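Local coordinates for protein esterase (Thermotoga maritima, PDB 3DOH) that probably hydrolyses carboxylic esters as a thermostable esterase that joins an immunoglobulin-like domain to an alpha/beta-hydrolase domain, at residues A[61-67]-A[76-82]; A[210-214]-A[373-377]. All blocks are in the same frame, centred on the assembly; numbering follows the deposited sequence.

Interaction 1 of 2, residues A[61-67]-A[76-82]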
loop_
_atom_site.group_PDB
_atom_site.type_symbol
_atom_site.label_atom_id
_atom_site.label_comp_id
_atom_site.label_asym_id
_atom_site.label_seq_id
_atom_site.Cartn_x
_atom_site.Cartn_y
_atom_site.Cartn_z
ATOM N N VAL A 61 14.658 18.851 12.989
ATOM C CA VAL A 61 15.234 19.629 14.123
ATOM C C VAL A 61 16.457 20.445 13.694
ATOM O O VAL A 61 17.273 19.959 12.915
ATOM C CB VAL A 61 15.684 18.749 15.323
ATOM C CG1 VAL A 61 16.087 19.638 16.497
ATOM C CG2 VAL A 61 14.600 17.836 15.767
ATOM N N TYR A 62 16.590 21.665 14.216
ATOM C CA TYR A 62 17.798 22.495 13.993
ATOM C C TYR A 62 18.041 23.577 15.080
ATOM O O TYR A 62 17.206 23.807 15.958
ATOM C CB TYR A 62 17.822 23.101 12.566
ATOM C CG TYR A 62 16.633 24.001 12.233
ATOM C CD1 TYR A 62 15.476 23.478 11.631
ATOM C CD2 TYR A 62 16.663 25.352 12.533
ATOM C CE1 TYR A 62 14.381 24.282 11.340
ATOM C CE2 TYR A 62 15.576 26.169 12.250
ATOM C CZ TYR A 62 14.439 25.634 11.650
ATOM O OH TYR A 62 13.367 26.454 11.401
ATOM N N ALA A 63 19.188 24.239 15.020
ATOM C CA ALA A 63 19.458 25.282 15.992
ATOM C C ALA A 63 19.799 26.601 15.347
ATOM O O ALA A 63 20.384 26.624 14.278
ATOM C CB ALA A 63 20.559 24.852 16.903
ATOM N N ASN A 64 19.415 27.697 15.994
ATOM C CA ASN A 64 19.861 29.047 15.630
ATOM C C ASN A 64 20.074 29.881 16.907
ATOM O O ASN A 64 19.926 29.360 18.034
ATOM C CB ASN A 64 18.867 29.718 14.676
ATOM C CG ASN A 64 17.489 29.960 15.310
ATOM O OD1 ASN A 64 16.449 29.758 14.672
ATOM N ND2 ASN A 64 17.477 30.415 16.553
ATOM N N ASN A 65 20.422 31.158 16.732
ATOM C CA ASN A 65 20.523 32.087 17.850
ATOM C C ASN A 65 19.500 33.198 17.761
ATOM O O ASN A 65 19.461 34.094 18.595
ATOM C CB ASN A 65 21.938 32.649 17.983
ATOM C CG ASN A 65 22.712 32.033 19.167
ATOM O OD1 ASN A 65 22.164 31.782 20.276
ATOM N ND2 ASN A 65 23.998 31.790 18.937
ATOM N N SER A 66 18.660 33.117 16.746
ATOM C CA SER A 66 17.593 34.078 16.536
ATOM C C SER A 66 16.383 33.796 17.442
ATOM O O SER A 66 15.946 34.678 18.147
ATOM C CB SER A 66 17.194 34.095 15.062
ATOM O OG SER A 66 16.784 32.789 14.634
ATOM N N GLY A 67 15.846 32.576 17.421
ATOM C CA GLY A 67 14.648 32.236 18.199
ATOM C C GLY A 67 13.413 32.030 17.341
ATOM O O GLY A 67 12.329 31.704 17.845
ATOM N N ASN A 76 24.526 25.742 12.191
ATOM C CA ASN A 76 23.360 25.064 12.742
ATOM C C ASN A 76 23.540 24.939 14.257
ATOM O O ASN A 76 23.772 23.845 14.772
ATOM C CB ASN A 76 23.263 23.690 12.061
ATOM C CG ASN A 76 22.007 22.901 12.423
ATOM O OD1 ASN A 76 21.168 23.304 13.247
ATOM N ND2 ASN A 76 21.887 21.749 11.803
ATOM N N ARG A 77 23.451 26.059 14.968
ATOM C CA ARG A 77 23.826 26.062 16.374
ATOM C C ARG A 77 23.263 27.251 17.164
ATOM O O ARG A 77 22.959 28.311 16.583
ATOM C CB ARG A 77 25.365 25.958 16.524
ATOM C CG ARG A 77 26.119 27.266 16.771
ATOM C CD ARG A 77 27.673 27.104 16.851
ATOM N NE ARG A 77 28.307 27.426 15.570
ATOM C CZ ARG A 77 28.804 26.531 14.713
ATOM N NH1 ARG A 77 28.792 25.220 15.003
ATOM N NH2 ARG A 77 29.327 26.957 13.560
ATOM N N GLY A 78 23.110 27.066 18.483
ATOM C CA GLY A 78 22.806 28.177 19.385
ATOM C C GLY A 78 21.977 27.761 20.578
ATOM O O GLY A 78 21.753 26.583 20.807
ATOM N N LYS A 79 21.503 28.734 21.341
ATOM C CA LYS A 79 20.666 28.410 22.487
ATOM C C LYS A 79 19.239 28.034 22.071
ATOM O O LYS A 79 18.477 27.468 22.867
ATOM C CB LYS A 79 20.694 29.535 23.541
ATOM C CG LYS A 79 20.185 30.885 23.059
ATOM C CD LYS A 79 21.131 32.021 23.455
ATOM C CE LYS A 79 20.783 32.592 24.827
ATOM N NZ LYS A 79 20.794 34.112 24.826
ATOM N N TYR A 80 18.861 28.321 20.836
ATOM C CA TYR A 80 17.509 27.967 20.428
ATOM C C TYR A 80 17.475 26.678 19.629
ATOM O O TYR A 80 18.221 26.510 18.650
ATOM C CB TYR A 80 16.873 29.090 19.626
ATOM C CG TYR A 80 16.716 30.360 20.389
ATOM C CD1 TYR A 80 15.653 30.524 21.259
ATOM C CD2 TYR A 80 17.633 31.404 20.249
ATOM C CE1 TYR A 80 15.480 31.694 21.974
ATOM C CE2 TYR A 80 17.477 32.597 20.980
ATOM C CZ TYR A 80 16.381 32.724 21.837
ATOM O OH TYR A 80 16.174 33.851 22.580
ATOM N N VAL A 81 16.610 25.766 20.046
ATOM C CA VAL A 81 16.365 24.565 19.281
ATOM C C VAL A 81 14.937 24.614 18.722
ATOM O O VAL A 81 13.942 24.771 19.460
ATOM C CB VAL A 81 16.661 23.287 20.112
ATOM C CG1 VAL A 81 16.033 22.034 19.478
ATOM C CG2 VAL A 81 18.167 23.127 20.291
ATOM N N VAL A 82 14.884 24.505 17.395
ATOM C CA VAL A 82 13.667 24.507 16.640
ATOM C C VAL A 82 13.248 23.100 16.290
ATOM O O VAL A 82 14.015 22.322 15.728
ATOM C CB VAL A 82 13.822 25.296 15.326
ATOM C CG1 VAL A 82 12.557 25.113 14.401
ATOM C CG2 VAL A 82 14.035 26.761 15.622
#
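Two neighbouring antiparallel strands of the N-terminal immunoglobulin-like domain meet here, 61-64 and 80-82, their axes approaching to 4.6 Å at 151°. Val61, just before the first paired residue, brings CG1 within 3.8 Å of Val81 CG1; branched valines suit extended backbone and fill the space beside Leu38 and Phe43. Tyr62 and Val82 form a hydrogen-bonded pair, Tyr62 N to Val82 O 3.1 Å and Val82 N to Tyr62 O 2.8 Å. On the face that carries Tyr62, Asn64, Tyr80 and Val82, the Tyr62 ring lies against Val82, whose CB is 3.8 Å from the ring centroid in a CH-pi contact, while Tyr62 OH hydrogen-bonds to Leu69 O. At Ala63, the non-hydrogen-bonded partner of Val81, N turns away from strand 80-82: Ala63 N donates a hydrogen bond to Asn76 OD1 (2.8 Å); the small Ala63 methyl leaves room for the backbone at Gly78. Asn64 pairs with Tyr80, Asn64 N 3.1 Å from Tyr80 O and Asn64 O 3.2 Å from Tyr80 N. Here the chain bends at Gly78 and Lys79, and a CB on Gly78 would collide with Asn64 O. Asn65 OD1 accepts Lys79 N, 3.3 Å away, while Asn65 ND2 bonds Glu32. Finally Gly67, bare enough to lie flat on an aromatic ring, sets its CA 3.5 Å from the centroid of the Tyr80 ring.

Interaction 2 of 2, residues A[210-214]-A[373-377]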
loop_
_atom_site.group_PDB
_atom_site.type_symbol
_atom_site.label_atom_id
_atom_site.label_comp_id
_atom_site.label_asym_id
_atom_site.label_seq_id
_atom_site.Cartn_x
_atom_site.Cartn_y
_atom_site.Cartn_z
ATOM N N VAL A 210 7.976 44.330 0.773
ATOM C CA VAL A 210 9.224 44.829 0.243
ATOM C C VAL A 210 9.059 45.374 -1.177
ATOM O O VAL A 210 9.877 46.189 -1.640
ATOM C CB VAL A 210 10.245 43.680 0.275
ATOM C CG1 VAL A 210 10.294 42.921 -1.091
ATOM C CG2 VAL A 210 11.555 44.185 0.697
ATOM N N VAL A 211 7.997 44.957 -1.877
ATOM C CA VAL A 211 7.664 45.599 -3.170
ATOM C C VAL A 211 6.471 46.559 -3.127
ATOM O O VAL A 211 6.373 47.454 -3.957
ATOM C CB VAL A 211 7.594 44.594 -4.377
ATOM C CG1 VAL A 211 8.886 43.838 -4.473
ATOM C CG2 VAL A 211 6.496 43.613 -4.198
ATOM N N HIS A 212 5.580 46.359 -2.160
ATOM C CA HIS A 212 4.426 47.234 -1.990
ATOM C C HIS A 212 4.095 47.428 -0.514
ATOM O O HIS A 212 3.098 46.905 -0.018
ATOM C CB HIS A 212 3.212 46.671 -2.731
ATOM C CG HIS A 212 3.520 46.182 -4.112
ATOM N ND1 HIS A 212 3.730 44.851 -4.401
ATOM C CD2 HIS A 212 3.655 46.847 -5.283
ATOM C CE1 HIS A 212 3.980 44.717 -5.692
ATOM N NE2 HIS A 212 3.939 45.913 -6.250
ATOM N N PRO A 213 4.938 48.183 0.182
ATOM C CA PRO A 213 4.610 48.665 1.528
ATOM C C PRO A 213 3.275 49.401 1.555
ATOM O O PRO A 213 2.852 49.948 0.536
ATOM C CB PRO A 213 5.752 49.635 1.836
ATOM C CG PRO A 213 6.191 50.124 0.501
ATOM C CD PRO A 213 6.022 48.965 -0.438
ATOM N N CYS A 214 2.624 49.415 2.713
ATOM C CA CYS A 214 1.342 48.740 2.881
ATOM C C CYS A 214 0.892 48.762 4.338
ATOM O O CYS A 214 1.561 48.211 5.213
ATOM C CB CYS A 214 1.426 47.298 2.379
ATOM S SG CYS A 214 -0.143 46.399 2.422
ATOM N N GLU A 373 -0.778 41.315 -7.102
ATOM C CA GLU A 373 -0.064 42.292 -7.918
ATOM C C GLU A 373 -1.049 43.251 -8.531
ATOM O O GLU A 373 -0.827 44.486 -8.504
ATOM C CB GLU A 373 0.744 41.600 -9.013
ATOM C CG GLU A 373 2.135 41.131 -8.555
ATOM C CD GLU A 373 2.924 42.250 -7.866
ATOM O OE1 GLU A 373 3.172 42.124 -6.641
ATOM O OE2 GLU A 373 3.264 43.266 -8.539
ATOM N N TRP A 374 -2.145 42.690 -9.072
ATOM C CA TRP A 374 -3.162 43.476 -9.714
ATOM C C TRP A 374 -3.747 44.522 -8.764
ATOM O O TRP A 374 -4.030 45.651 -9.161
ATOM C CB TRP A 374 -4.259 42.560 -10.219
ATOM C CG TRP A 374 -5.486 43.312 -10.700
ATOM C CD1 TRP A 374 -5.702 43.806 -11.967
ATOM C CD2 TRP A 374 -6.670 43.665 -9.928
ATOM N NE1 TRP A 374 -6.942 44.408 -12.027
ATOM C CE2 TRP A 374 -7.552 44.335 -10.799
ATOM C CE3 TRP A 374 -7.082 43.434 -8.610
ATOM C CZ2 TRP A 374 -8.808 44.816 -10.375
ATOM C CZ3 TRP A 374 -8.342 43.918 -8.195
ATOM C CH2 TRP A 374 -9.173 44.600 -9.072
ATOM N N LEU A 375 -3.939 44.162 -7.497
ATOM C CA LEU A 375 -4.620 45.099 -6.614
ATOM C C LEU A 375 -3.717 46.303 -6.499
ATOM O O LEU A 375 -4.189 47.440 -6.599
ATOM C CB LEU A 375 -4.939 44.486 -5.262
ATOM C CG LEU A 375 -5.691 45.300 -4.198
ATOM C CD1 LEU A 375 -7.185 45.306 -4.463
ATOM C CD2 LEU A 375 -5.426 44.655 -2.882
ATOM N N PHE A 376 -2.415 46.040 -6.377
ATOM C CA PHE A 376 -1.447 47.123 -6.208
ATOM C C PHE A 376 -1.222 48.031 -7.418
ATOM O O PHE A 376 -0.721 49.146 -7.258
ATOM C CB PHE A 376 -0.118 46.663 -5.563
ATOM C CG PHE A 376 -0.269 46.350 -4.122
ATOM C CD1 PHE A 376 -0.626 47.342 -3.222
ATOM C CD2 PHE A 376 -0.127 45.060 -3.657
ATOM C CE1 PHE A 376 -0.807 47.062 -1.872
ATOM C CE2 PHE A 376 -0.319 44.784 -2.289
ATOM C CZ PHE A 376 -0.672 45.791 -1.405
ATOM N N GLU A 377 -1.578 47.595 -8.617
ATOM C CA GLU A 377 -1.476 48.549 -9.728
ATOM C C GLU A 377 -2.722 49.437 -9.834
ATOM O O GLU A 377 -2.846 50.235 -10.769
ATOM C CB GLU A 377 -1.067 47.887 -11.034
ATOM C CG GLU A 377 -1.568 46.460 -11.154
ATOM C CD GLU A 377 -0.775 45.607 -12.156
ATOM O OE1 GLU A 377 -1.359 45.151 -13.179
ATOM O OE2 GLU A 377 0.432 45.392 -11.914
#
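In the alpha/beta-hydrolase domain, the last turn of the C-terminal helix 369-376 packs on the loop that leads from helix 206-209 into strand 215-219 of the central sheet. The contact is small, burying 222 Å² over both sides, and no hydrogen bond crosses it; side chains do the work.

Aromatic packing dominates. The rings of His212 and Phe376 are nearly parallel, with planes at 4°, but their centroids are 4.9 Å apart and slid so far that the rings barely overlap. What lies over each ring is the other residue's methylene: His212 CB is 3.7 Å from the Phe376 ring centroid, and Phe376 CB is 4.0 Å from that of His212. This reciprocal pair of CH-pi contacts follows from both CA-to-CB bonds pointing across the gap. A flat, apolar phenylalanine suits this buried position on the helix's inner side, where it also reaches Pro175 and Val177 of strand 174-180 and touches Trp203. His212, partly exposed, suits its place through a flat ring that can receive the Phe376 methylene and a CB that packs on the phenyl face in return.

The remaining contacts are slighter. Val211 makes a loose van der Waals approach to Glu373, 4.4 Å from CG2 of Val211 to OE1 of Glu373, and it also packs on Val331 of a second subunit. Deeper in, the compact, polarisable thiol of Cys214 fits beside the phenyl group in a sulfur-aromatic contact: Cys214 SG is 5.2 Å from the ring centroid, at the ring edge, and 3.9 Å from Phe376 CZ.

The two contacts belong to different domains, and both segments of interaction 1 precede those of interaction 2 in the sequence. Their centres are 33 Å apart and their nearest atoms about 18 Å apart, so neither touches the other. Interaction 1 is local, joining strands separated by a short loop and held largely by backbone hydrogen bonds. Interaction 2 instead brings together parts 159 residues apart in sequence, through side-chain packing alone. Ser271, His359 and Asp319 probably form the catalytic triad, with Ser271 on a nucleophile elbow; none belongs to either contact. Interaction 2 shares their hydrolase domain, and its 210-214 loop also meets a second subunit.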